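Local coordinates for glutathione S-transferase-like protein (Methylobacillus flagellatus, PDB 4GLT), which binds glutathione and probably acts as a transferase of the glutathione S-transferase superfamily, at residues N29-P32 / Y33-K36; A111-R114 / W115-L118; L156-M159 / D160-E164; L185-L188 / E189-Q193; Y201-L204 / A205-Y208. All blocks are in the same frame, centred on the assembly; numbering follows the deposited sequence.

Contact 1: N29-P32 / Y33-K36; sequences NTSP and YARK. With GSH (glutathione), chain E.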
# COMPACT_ATOMS: atom_id res chain seq x y z
N ASN A 29 14.34 -4.88 12.51
CA ASN A 29 14.92 -3.66 13.09
C ASN A 29 15.03 -2.47 12.14
O ASN A 29 15.21 -1.34 12.59
CB ASN A 29 16.29 -3.95 13.70
CG ASN A 29 16.22 -4.24 15.19
OD1 ASN A 29 16.92 -5.11 15.69
ND2 ASN A 29 15.38 -3.50 15.91
N THR A 30 14.91 -2.71 10.84
CA THR A 30 15.11 -1.64 9.87
C THR A 30 13.83 -1.24 9.14
O THR A 30 13.77 -0.17 8.54
CB THR A 30 16.21 -2.00 8.85
OG1 THR A 30 15.76 -3.07 8.02
CG2 THR A 30 17.48 -2.42 9.58
N SER A 31 12.80 -2.08 9.19
CA SER A 31 11.58 -1.83 8.41
C SER A 31 10.79 -0.59 8.83
O SER A 31 10.21 -0.56 9.90
CB SER A 31 10.66 -3.05 8.48
OG SER A 31 9.43 -2.77 7.85
N PRO A 32 10.73 0.44 7.95
CA PRO A 32 10.05 1.69 8.30
C PRO A 32 8.53 1.53 8.36
O PRO A 32 7.84 2.30 9.03
CB PRO A 32 10.46 2.64 7.17
CG PRO A 32 10.71 1.74 6.00
CD PRO A 32 11.26 0.45 6.57
N TYR A 33 8.03 0.52 7.67
CA TYR A 33 6.61 0.17 7.71
C TYR A 33 6.28 -0.48 9.03
O TYR A 33 5.21 -0.27 9.58
CB TYR A 33 6.27 -0.80 6.58
CG TYR A 33 6.79 -0.35 5.24
CD1 TYR A 33 6.16 0.66 4.54
CD2 TYR A 33 7.92 -0.94 4.69
CE1 TYR A 33 6.62 1.07 3.31
CE2 TYR A 33 8.39 -0.54 3.46
CZ TYR A 33 7.74 0.47 2.78
OH TYR A 33 8.21 0.89 1.55
N ALA A 34 7.20 -1.30 9.53
CA ALA A 34 7.05 -1.92 10.83
C ALA A 34 7.09 -0.83 11.90
O ALA A 34 6.31 -0.84 12.84
CB ALA A 34 8.15 -2.94 11.07
N ARG A 35 8.01 0.11 11.72
CA ARG A 35 8.19 1.18 12.68
C ARG A 35 6.92 2.03 12.81
O ARG A 35 6.54 2.43 13.91
CB ARG A 35 9.39 2.06 12.30
CG ARG A 35 9.75 3.08 13.36
CD ARG A 35 10.86 4.02 12.93
NE ARG A 35 11.29 4.87 14.04
CZ ARG A 35 12.22 5.81 13.95
NH1 ARG A 35 12.83 6.05 12.80
NH2 ARG A 35 12.54 6.51 15.02
N LYS A 36 6.28 2.31 11.68
CA LYS A 36 5.03 3.07 11.68
C LYS A 36 4.01 2.33 12.55
O LYS A 36 3.30 2.95 13.35
CB LYS A 36 4.52 3.26 10.23
CG LYS A 36 3.21 4.04 10.10
CD LYS A 36 2.68 4.05 8.66
CE LYS A 36 2.76 2.66 8.03
NZ LYS A 36 1.89 2.50 6.83
N1 GSH E . 3.32 -2.50 1.99
CA1 GSH E . 3.94 -3.19 3.15
C1 GSH E . 3.56 -2.35 4.33
O11 GSH E . 3.52 -2.85 5.47
O12 GSH E . 3.27 -1.16 4.12
CB1 GSH E . 5.46 -3.31 2.93
CG1 GSH E . 6.17 -4.08 4.06
CD1 GSH E . 7.68 -4.15 3.81
OE1 GSH E . 8.15 -3.75 2.75
N2 GSH E . 8.43 -4.65 4.79
CA2 GSH E . 9.86 -4.94 4.74
C2 GSH E . 10.74 -3.71 4.72
O2 GSH E . 10.43 -2.71 5.35
CB2 GSH E . 10.18 -5.87 3.58
SG2 GSH E . 9.49 -7.52 3.85
N3 GSH E . 11.86 -3.78 4.00
CA3 GSH E . 12.74 -2.64 3.82
C3 GSH E . 13.84 -2.57 4.87
O31 GSH E . 14.88 -1.93 4.59
O32 GSH E . 13.66 -3.13 5.98
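The glutathione site of the thioredoxin-like N-terminal domain begins where Ser31, the N-cap of helix 32-44, meets Ala34. Ser31 OG accepts from Ala34 N at 3.2 Å, the capping bond of the first turn, and donates to glutathione O2 at 2.7 Å. With OG anti to its own backbone N (chi1 174°), the hydroxyl lies beside the carbonyl carbon and joins the start of the helix to the cysteinyl carbonyl of the ligand. Backbone bonds from Arg35 N to Ser31 O (2.9 Å) and from Lys36 N to Pro32 O (3.1 Å) carry on the winding. Pro32 lies alongside Tyr33, both pointing the same way, and its CD is 4.1 Å from Tyr33 CD2. The phenol ring lies between Pro32 and the ligand: Pro32 CG sits over one face near the rim, and glutathione CB1 over the opposite face, 3.8 Å above the ring plane. The ring edge meets the ligand too, Tyr33 CD2 standing 3.1 Å from glutathione O2. One residue before the cap, Thr30 OG1 donates to the glycyl carboxylate oxygen O32 at 2.9 Å. Ser31 at the helix start recalls the catalytic serine or cysteine of several glutathione S-transferase classes, although here its hydroxyl bonds the ligand's carbonyl. The extended Arg35 chain leads away to Phe217 and Thr220, and Lys36 NZ reaches Ser85 and Asp120. The turn thus follows strand 24-27 and is packed by helix 106-133 against Pro32 and Tyr33, by helix 176-191 against Thr30 and Pro32, and by the start of helix 85-93 against Tyr33.

Contact 2: A111-R114 / W115-L118; sequences AVRR and WEAL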
# COMPACT_ATOMS: atom_id res chain seq x y z
N ALA A 111 -7.51 13.31 4.06
CA ALA A 111 -6.31 14.12 4.17
C ALA A 111 -5.20 13.32 4.86
O ALA A 111 -4.05 13.37 4.44
CB ALA A 111 -6.60 15.41 4.91
N VAL A 112 -5.56 12.59 5.92
CA VAL A 112 -4.57 11.82 6.66
C VAL A 112 -4.03 10.66 5.85
O VAL A 112 -2.82 10.43 5.81
CB VAL A 112 -5.13 11.27 7.99
CG1 VAL A 112 -4.29 10.11 8.51
CG2 VAL A 112 -5.19 12.36 9.03
N ARG A 113 -4.92 9.94 5.19
CA ARG A 113 -4.46 8.78 4.41
C ARG A 113 -3.68 9.19 3.15
O ARG A 113 -2.85 8.44 2.66
CB ARG A 113 -5.65 7.87 4.09
CG ARG A 113 -6.61 7.74 5.26
CD ARG A 113 -6.60 6.35 5.90
NE ARG A 113 -5.29 5.70 5.92
CZ ARG A 113 -5.09 4.45 6.34
NH1 ARG A 113 -6.10 3.73 6.79
NH2 ARG A 113 -3.88 3.93 6.34
N ARG A 114 -3.93 10.40 2.64
CA ARG A 114 -3.19 10.91 1.48
C ARG A 114 -1.74 11.22 1.85
O ARG A 114 -0.79 10.71 1.20
CB ARG A 114 -3.89 12.13 0.89
CG ARG A 114 -3.52 12.43 -0.55
CD ARG A 114 -2.84 13.78 -0.67
NE ARG A 114 -1.40 13.71 -0.44
CZ ARG A 114 -0.73 14.53 0.37
NH1 ARG A 114 -1.36 15.48 1.03
NH2 ARG A 114 0.57 14.38 0.50
N TRP A 115 -1.55 12.02 2.90
CA TRP A 115 -0.22 12.22 3.47
C TRP A 115 0.51 10.88 3.62
O TRP A 115 1.64 10.72 3.12
CB TRP A 115 -0.31 12.86 4.85
CG TRP A 115 -0.32 14.35 4.87
CD1 TRP A 115 -1.41 15.15 4.96
CD2 TRP A 115 0.82 15.23 4.84
NE1 TRP A 115 -1.04 16.48 4.97
CE2 TRP A 115 0.33 16.55 4.91
CE3 TRP A 115 2.20 15.03 4.78
CZ2 TRP A 115 1.17 17.67 4.91
CZ3 TRP A 115 3.03 16.13 4.77
CH2 TRP A 115 2.52 17.43 4.83
N GLU A 116 -0.14 9.93 4.30
CA GLU A 116 0.47 8.61 4.58
C GLU A 116 0.91 7.86 3.33
O GLU A 116 1.93 7.15 3.34
CB GLU A 116 -0.50 7.73 5.38
CG GLU A 116 0.03 6.34 5.70
CD GLU A 116 -1.06 5.33 6.01
OE1 GLU A 116 -2.25 5.63 5.75
OE2 GLU A 116 -0.75 4.22 6.52
N ALA A 117 0.11 7.95 2.27
CA ALA A 117 0.43 7.33 0.98
C ALA A 117 1.63 8.02 0.35
O ALA A 117 2.49 7.37 -0.25
CB ALA A 117 -0.78 7.36 0.05
N LEU A 118 1.71 9.33 0.52
CA LEU A 118 2.85 10.08 -0.01
C LEU A 118 4.11 9.61 0.69
O LEU A 118 5.12 9.30 0.05
CB LEU A 118 2.66 11.58 0.18
CG LEU A 118 3.81 12.42 -0.39
CD1 LEU A 118 4.12 11.98 -1.81
CD2 LEU A 118 3.45 13.90 -0.35
O HOH W 1 -2.84 5.77 2.93
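Ala111 O takes the backbone N-H of Trp115 at 3.2 Å, and the same oxygen lies at the edge of the indole, 3.2 Å from Trp115 CD1 and near the ring plane. Val112 O receives Glu116 N in the next i to i+4 bond of helix 106-133. Arg113 follows with the charged pair of this turn: its guanidinium and the carboxylate of Glu116 lie side by side, their planes only 15° apart. Glu116 OE1 faces the guanidinium edge, bridging to NH2 of Arg113 at a modelled distance too short to be taken literally and accepting a weak bond from NE at 3.0 Å. Bends at chi2 and chi3 fold the arginine back to meet the carboxylate. A water donates to both Arg113 O (2.7 Å) and Glu116 OE1 (2.9 Å), tying the side-chain bridge to the backbone carbonyl that also accepts Ala117 N. Arg114, likewise bent, carries its guanidinium over the Trp115 ring, where CZ stands 4.7 Å from the centroid of the five-membered ring and 15° off its normal, a cation-pi contact with the planes 39° apart. The Arg114 and Leu118 side chains lie side by side, pointing the same way, while Arg114 O accepts Leu118 N. Glu116 OE2 has a second cationic partner in Lys36 NZ. Within the all-helical C-terminal domain, Trp115 and Leu118 pack on Met159 of helix 142-162, and Arg86 of helix 85-93 touches Arg113 and Ala117. From the second subunit, Ser81 packs on Arg114 and Tyr83 on Leu118, Tyr83 OH taking a weak hydrogen bond from Arg114 NE.

Contact 3: L156-M159 / D160-E164; sequences LRRM and DQDLE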
# COMPACT_ATOMS: atom_id res chain seq x y z
N LEU A 156 9.58 14.81 -0.97
CA LEU A 156 10.13 15.64 0.11
C LEU A 156 9.86 17.12 -0.10
O LEU A 156 9.53 17.83 0.86
CB LEU A 156 11.63 15.42 0.25
CG LEU A 156 12.03 14.03 0.76
CD1 LEU A 156 13.54 13.85 0.65
CD2 LEU A 156 11.55 13.83 2.19
N ARG A 157 9.99 17.59 -1.33
CA ARG A 157 9.75 18.99 -1.62
C ARG A 157 8.29 19.32 -1.38
O ARG A 157 7.96 20.36 -0.81
CB ARG A 157 10.14 19.36 -3.05
CG ARG A 157 11.64 19.45 -3.26
CD ARG A 157 12.00 20.25 -4.50
NE ARG A 157 13.38 20.72 -4.44
CZ ARG A 157 13.99 21.38 -5.42
NH1 ARG A 157 13.35 21.64 -6.55
NH2 ARG A 157 15.25 21.77 -5.27
N ARG A 158 7.42 18.41 -1.80
CA ARG A 158 5.99 18.61 -1.62
C ARG A 158 5.62 18.64 -0.15
O ARG A 158 4.93 19.54 0.31
CB ARG A 158 5.20 17.52 -2.35
CG ARG A 158 3.70 17.59 -2.12
CD ARG A 158 3.11 18.83 -2.77
NE ARG A 158 1.69 19.02 -2.46
CZ ARG A 158 0.86 19.76 -3.20
NH1 ARG A 158 1.30 20.36 -4.29
NH2 ARG A 158 -0.41 19.88 -2.85
N MET A 159 6.06 17.63 0.60
CA MET A 159 5.77 17.61 2.02
C MET A 159 6.26 18.91 2.65
O MET A 159 5.53 19.59 3.38
CB MET A 159 6.39 16.38 2.68
CG MET A 159 5.59 15.11 2.43
SD MET A 159 6.43 13.60 2.92
CE MET A 159 5.20 12.38 2.47
N ASP A 160 7.49 19.28 2.32
CA ASP A 160 8.10 20.46 2.91
C ASP A 160 7.31 21.73 2.63
O ASP A 160 7.24 22.60 3.49
CB ASP A 160 9.55 20.63 2.46
CG ASP A 160 10.24 21.79 3.17
OD1 ASP A 160 10.62 22.76 2.49
OD2 ASP A 160 10.38 21.73 4.41
N GLN A 161 6.73 21.84 1.44
CA GLN A 161 5.88 22.99 1.12
C GLN A 161 4.59 22.96 1.92
O GLN A 161 4.07 24.00 2.32
CB GLN A 161 5.56 23.02 -0.37
CG GLN A 161 6.67 23.56 -1.24
CD GLN A 161 6.66 22.95 -2.62
OE1 GLN A 161 7.09 23.58 -3.59
NE2 GLN A 161 6.16 21.72 -2.73
N ASP A 162 4.07 21.75 2.13
CA ASP A 162 2.81 21.60 2.83
C ASP A 162 2.90 21.89 4.32
O ASP A 162 1.88 22.04 4.99
CB ASP A 162 2.25 20.20 2.58
CG ASP A 162 1.79 20.03 1.16
OD1 ASP A 162 1.81 21.04 0.42
OD2 ASP A 162 1.41 18.91 0.77
N LEU A 163 4.12 22.01 4.83
CA LEU A 163 4.32 22.23 6.26
C LEU A 163 4.80 23.64 6.56
O LEU A 163 5.27 23.93 7.66
CB LEU A 163 5.28 21.20 6.84
CG LEU A 163 4.77 19.76 6.92
CD1 LEU A 163 5.87 18.83 7.39
CD2 LEU A 163 3.55 19.67 7.83
N GLU A 164 4.69 24.52 5.57
CA GLU A 164 5.09 25.90 5.75
C GLU A 164 4.53 26.47 7.04
O GLU A 164 5.29 26.85 7.94
CB GLU A 164 4.63 26.76 4.58
CG GLU A 164 5.73 27.02 3.55
CD GLU A 164 6.87 27.83 4.13
OE1 GLU A 164 6.64 28.63 5.07
OE2 GLU A 164 8.01 27.67 3.64
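Arg158 and Asp162 form an i to i+4 salt bridge on the last turns of helix 142-162, in the all-helical C-terminal domain of the glutathione S-transferase fold. The backbone supplies the first kind of bond: Asp160 N to Leu156 O at 2.9 Å, Gln161 N to Arg157 O at 3.0 Å and Asp162 N to Arg158 O at 3.0 Å. Beyond these the ladder weakens, Asp162 N adding only a weak bond to Met159 O.

Apolar packing falls to the buried side, where Met159 touches Val181 and Met184 of helix 176-191, Leu156 packs on Leu188 of the same helix, and Leu163 rests on Leu204. One polar side chain, Asp160, links this helix to helix 202-212: its OD2 accepts Leu204 N, turned to it by a CG that is anti to the backbone N (chi1 -175°).

The salt bridge lies on a more exposed side, at the edge of the subunit contact, where Arg158 packs on Pro67 of the second subunit. Guanidinium and carboxylate planes stand 83° apart, almost perpendicular. Arg158 NE donates to Asp162 OD2 at 3.2 Å in a bent bond (137°), meeting it on the syn side, with OD2 tilted out of the guanidinium plane.

Contact 4: L185-L188 / E189-Q193; sequences LGYL and ELRYQ. With GSH (glutathione), chain E.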
# COMPACT_ATOMS: atom_id res chain seq x y z
N LEU A 185 11.39 9.74 7.00
CA LEU A 185 12.64 10.47 7.22
C LEU A 185 13.71 9.62 7.91
O LEU A 185 14.88 9.60 7.51
CB LEU A 185 12.36 11.71 8.06
CG LEU A 185 11.34 12.68 7.44
CD1 LEU A 185 10.76 13.62 8.48
CD2 LEU A 185 11.97 13.46 6.30
N GLY A 186 13.30 8.92 8.97
CA GLY A 186 14.22 8.07 9.70
C GLY A 186 14.77 7.01 8.77
O GLY A 186 15.93 6.62 8.88
N TYR A 187 13.95 6.56 7.83
CA TYR A 187 14.43 5.59 6.87
C TYR A 187 15.51 6.21 6.00
O TYR A 187 16.56 5.59 5.75
CB TYR A 187 13.30 5.03 6.00
CG TYR A 187 13.78 3.84 5.20
CD1 TYR A 187 14.22 2.69 5.84
CD2 TYR A 187 13.85 3.89 3.82
CE1 TYR A 187 14.68 1.60 5.13
CE2 TYR A 187 14.31 2.79 3.09
CZ TYR A 187 14.72 1.66 3.76
OH TYR A 187 15.20 0.56 3.08
N LEU A 188 15.27 7.43 5.55
CA LEU A 188 16.29 8.12 4.77
C LEU A 188 17.60 8.15 5.55
O LEU A 188 18.65 7.79 5.02
CB LEU A 188 15.85 9.53 4.38
CG LEU A 188 14.58 9.51 3.52
CD1 LEU A 188 14.33 10.88 2.92
CD2 LEU A 188 14.70 8.47 2.42
N GLU A 189 17.54 8.57 6.80
CA GLU A 189 18.75 8.66 7.60
C GLU A 189 19.45 7.31 7.70
O GLU A 189 20.67 7.21 7.63
CB GLU A 189 18.44 9.20 8.99
CG GLU A 189 18.00 10.66 8.98
CD GLU A 189 18.35 11.36 10.28
OE1 GLU A 189 18.76 10.67 11.24
OE2 GLU A 189 18.23 12.60 10.34
N LEU A 190 18.67 6.25 7.88
CA LEU A 190 19.25 4.93 8.01
C LEU A 190 19.98 4.54 6.73
O LEU A 190 21.08 4.00 6.77
CB LEU A 190 18.16 3.89 8.32
CG LEU A 190 18.53 2.42 8.13
CD1 LEU A 190 19.67 2.03 9.07
CD2 LEU A 190 17.33 1.51 8.34
N ARG A 191 19.38 4.83 5.58
CA ARG A 191 19.89 4.28 4.33
C ARG A 191 20.79 5.24 3.57
O ARG A 191 21.57 4.82 2.72
CB ARG A 191 18.74 3.79 3.45
CG ARG A 191 17.97 2.60 4.02
CD ARG A 191 18.86 1.37 4.16
NE ARG A 191 18.10 0.20 4.60
CZ ARG A 191 18.65 -0.95 4.99
NH1 ARG A 191 19.97 -1.09 5.02
NH2 ARG A 191 17.88 -1.96 5.37
N TYR A 192 20.70 6.52 3.89
CA TYR A 192 21.47 7.53 3.17
C TYR A 192 22.13 8.51 4.12
O TYR A 192 21.63 9.61 4.34
CB TYR A 192 20.58 8.27 2.16
CG TYR A 192 20.07 7.36 1.07
CD1 TYR A 192 18.75 6.92 1.05
CD2 TYR A 192 20.92 6.92 0.06
CE1 TYR A 192 18.29 6.07 0.05
CE2 TYR A 192 20.47 6.07 -0.94
CZ TYR A 192 19.16 5.66 -0.94
OH TYR A 192 18.71 4.81 -1.94
N GLN A 193 23.27 8.10 4.68
CA GLN A 193 24.01 8.93 5.63
C GLN A 193 24.29 10.31 5.03
O GLN A 193 24.27 11.31 5.74
CB GLN A 193 25.35 8.29 5.99
CG GLN A 193 25.31 6.78 6.17
CD GLN A 193 26.58 6.24 6.79
OE1 GLN A 193 27.08 5.19 6.39
NE2 GLN A 193 27.11 6.96 7.77
N1 GSH E . 3.32 -2.50 1.99
CA1 GSH E . 3.94 -3.19 3.15
C1 GSH E . 3.56 -2.35 4.33
O11 GSH E . 3.52 -2.85 5.47
O12 GSH E . 3.27 -1.16 4.12
CB1 GSH E . 5.46 -3.31 2.93
CG1 GSH E . 6.17 -4.08 4.06
CD1 GSH E . 7.68 -4.15 3.81
OE1 GSH E . 8.15 -3.75 2.75
N2 GSH E . 8.43 -4.65 4.79
CA2 GSH E . 9.86 -4.94 4.74
C2 GSH E . 10.74 -3.71 4.72
O2 GSH E . 10.43 -2.71 5.35
CB2 GSH E . 10.18 -5.87 3.58
SG2 GSH E . 9.49 -7.52 3.85
N3 GSH E . 11.86 -3.78 4.00
CA3 GSH E . 12.74 -2.64 3.82
C3 GSH E . 13.84 -2.57 4.87
O31 GSH E . 14.88 -1.93 4.59
O32 GSH E . 13.66 -3.13 5.98
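Tyr187 OH and Arg191 converge on one oxygen of the glycyl carboxylate of glutathione, O31. The phenol donates to it at 2.9 Å, and Arg191 NH2 donates at 3.1 Å, with an N-H...O angle of 159°. While donating to O31, Tyr187 OH also accepts from Arg191 NE at 3.3 Å, 25° out of the guanidinium plane, which closes a ring of three hydrogen bonds through O31, the phenol oxygen and the guanidinium edge. The first torsion of Arg191 (chi1 -66°, CG anti to the carbonyl carbon) puts CG over a face of the phenol, 3.7 Å from the ring centroid in a CH-pi contact; the bend at chi2 then directs CD and the guanidinium toward the hydroxyl. The opposite charges of guanidinium and carboxylate probably strengthen the hold. This corner of the glutathione site belongs to the C-terminal helical domain, at the end of helix 176-191, with Thr30 of the N-terminal domain alongside Arg191. Backbone acceptors are met in order: Leu185 O by Glu189 N, Gly186 O by Leu190 N, and Tyr187 O by Arg191 N. Leu188 O takes Tyr192 N at 2.7 Å, just as the chain leaves helical geometry, and a weak bond from Arg191 N. Glu189 OE2 is paired with Lys198 NZ.

Contact 5: Y201-L204 / A205-Y208; sequences YPNL and ARHY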
# COMPACT_ATOMS: atom_id res chain seq x y z
N TYR A 201 15.18 21.03 3.70
CA TYR A 201 13.76 21.07 3.98
C TYR A 201 13.56 21.43 5.45
O TYR A 201 13.43 20.56 6.30
CB TYR A 201 13.11 19.71 3.68
CG TYR A 201 13.49 19.12 2.33
CD1 TYR A 201 12.89 19.56 1.16
CD2 TYR A 201 14.45 18.12 2.23
CE1 TYR A 201 13.23 19.02 -0.07
CE2 TYR A 201 14.80 17.57 1.01
CZ TYR A 201 14.18 18.03 -0.14
OH TYR A 201 14.53 17.49 -1.36
N PRO A 202 13.53 22.74 5.73
CA PRO A 202 13.49 23.24 7.11
C PRO A 202 12.20 22.88 7.85
O PRO A 202 12.26 22.56 9.03
CB PRO A 202 13.62 24.76 6.94
CG PRO A 202 13.23 25.05 5.53
CD PRO A 202 13.64 23.83 4.75
N ASN A 203 11.06 22.93 7.16
CA ASN A 203 9.81 22.52 7.78
C ASN A 203 9.84 21.04 8.19
O ASN A 203 9.37 20.67 9.26
CB ASN A 203 8.62 22.78 6.85
CG ASN A 203 8.52 24.24 6.44
OD1 ASN A 203 8.37 25.13 7.28
ND2 ASN A 203 8.58 24.48 5.13
N LEU A 204 10.39 20.20 7.33
CA LEU A 204 10.46 18.77 7.61
C LEU A 204 11.38 18.48 8.79
O LEU A 204 11.04 17.70 9.67
CB LEU A 204 10.89 17.99 6.37
CG LEU A 204 9.86 17.68 5.28
CD1 LEU A 204 10.41 16.66 4.28
CD2 LEU A 204 8.56 17.17 5.88
N ALA A 205 12.55 19.11 8.79
CA ALA A 205 13.50 18.95 9.89
C ALA A 205 12.87 19.40 11.22
O ALA A 205 13.05 18.75 12.25
CB ALA A 205 14.77 19.73 9.61
N ARG A 206 12.13 20.51 11.18
CA ARG A 206 11.35 20.96 12.33
C ARG A 206 10.32 19.93 12.79
O ARG A 206 10.13 19.70 13.99
CB ARG A 206 10.63 22.26 12.02
CG ARG A 206 9.44 22.52 12.94
CD ARG A 206 9.02 23.99 12.91
NE ARG A 206 8.73 24.44 11.56
CZ ARG A 206 7.60 24.18 10.91
NH1 ARG A 206 6.64 23.47 11.50
NH2 ARG A 206 7.42 24.63 9.68
N HIS A 207 9.64 19.32 11.82
CA HIS A 207 8.67 18.28 12.12
C HIS A 207 9.40 17.10 12.74
O HIS A 207 8.98 16.57 13.76
CB HIS A 207 7.96 17.85 10.83
CG HIS A 207 6.82 16.90 11.05
ND1 HIS A 207 6.99 15.53 11.13
CD2 HIS A 207 5.49 17.12 11.19
CE1 HIS A 207 5.82 14.95 11.31
NE2 HIS A 207 4.89 15.89 11.36
N TYR A 208 10.50 16.71 12.11
CA TYR A 208 11.31 15.59 12.58
C TYR A 208 11.81 15.87 13.99
O TYR A 208 11.96 14.95 14.80
CB TYR A 208 12.50 15.37 11.64
CG TYR A 208 13.21 14.06 11.87
CD1 TYR A 208 12.56 12.85 11.68
CD2 TYR A 208 14.54 14.03 12.27
CE1 TYR A 208 13.22 11.64 11.88
CE2 TYR A 208 15.20 12.83 12.48
CZ TYR A 208 14.53 11.64 12.28
OH TYR A 208 15.19 10.45 12.49
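Leu204 O accepts Tyr208 N at 2.7 Å in a nearly straight i to i+4 bond, and alongside it Asn203 O takes His207 N at 2.9 Å. The side chains of Asn203 and Arg206 run together, pointing the same way, with amide and guanidinium planes 73° apart. Arg206 NH2 gives Asn203 OD1 only a weak bond, bent to 121° despite a separation of 2.6 Å. The bend of Arg206 at chi3 (55°) turns the guanidinium back over the preceding turn, leaving Asn203 O over the centre of one of its faces. The stronger hold on this arginine lies elsewhere, since NH2 donates to Leu163 O and NH1 to Arg166 O.

Tyr201 is the N-cap residue, followed by a proline at N1, and its carbonyl O accepts Ala205 N at 3.0 Å; Pro202 O receives Arg206 N in turn. The Tyr201 ring leads away onto Leu156, Arg157 and Asp160 of helix 142-162. His207 NE2 bonds Asp178 OD1 at the start of helix 176-191, while Tyr208 meets Trp197 edge-to-face. This first turn of helix 202-212 joins helices 142-162 and 176-191 within the helical bundle of the glutathione S-transferase C-terminal domain.

How the contacts relate
Contacts 1 and 4 both hold glutathione, one from the N-terminal and one from the C-terminal domain: a helix start supplies hydroxyls, a helix end a phenol and a guanidinium. They also meet directly, Thr30 packing on Leu190. Contact 1 is buried and contact 4 partly so. Contact 2 is buried, but its chemistry is charge pairing and cation-pi beside the second subunit. Contact 3 is partly buried, with its salt bridge on the more exposed side and its apolar residues turned inward. Contact 5 is mostly buried. Contacts 3 and 5 are near neighbours, centres 9 Å apart, joined by polar bonds, whereas contacts 4 and 5 meet mostly through apolar groups.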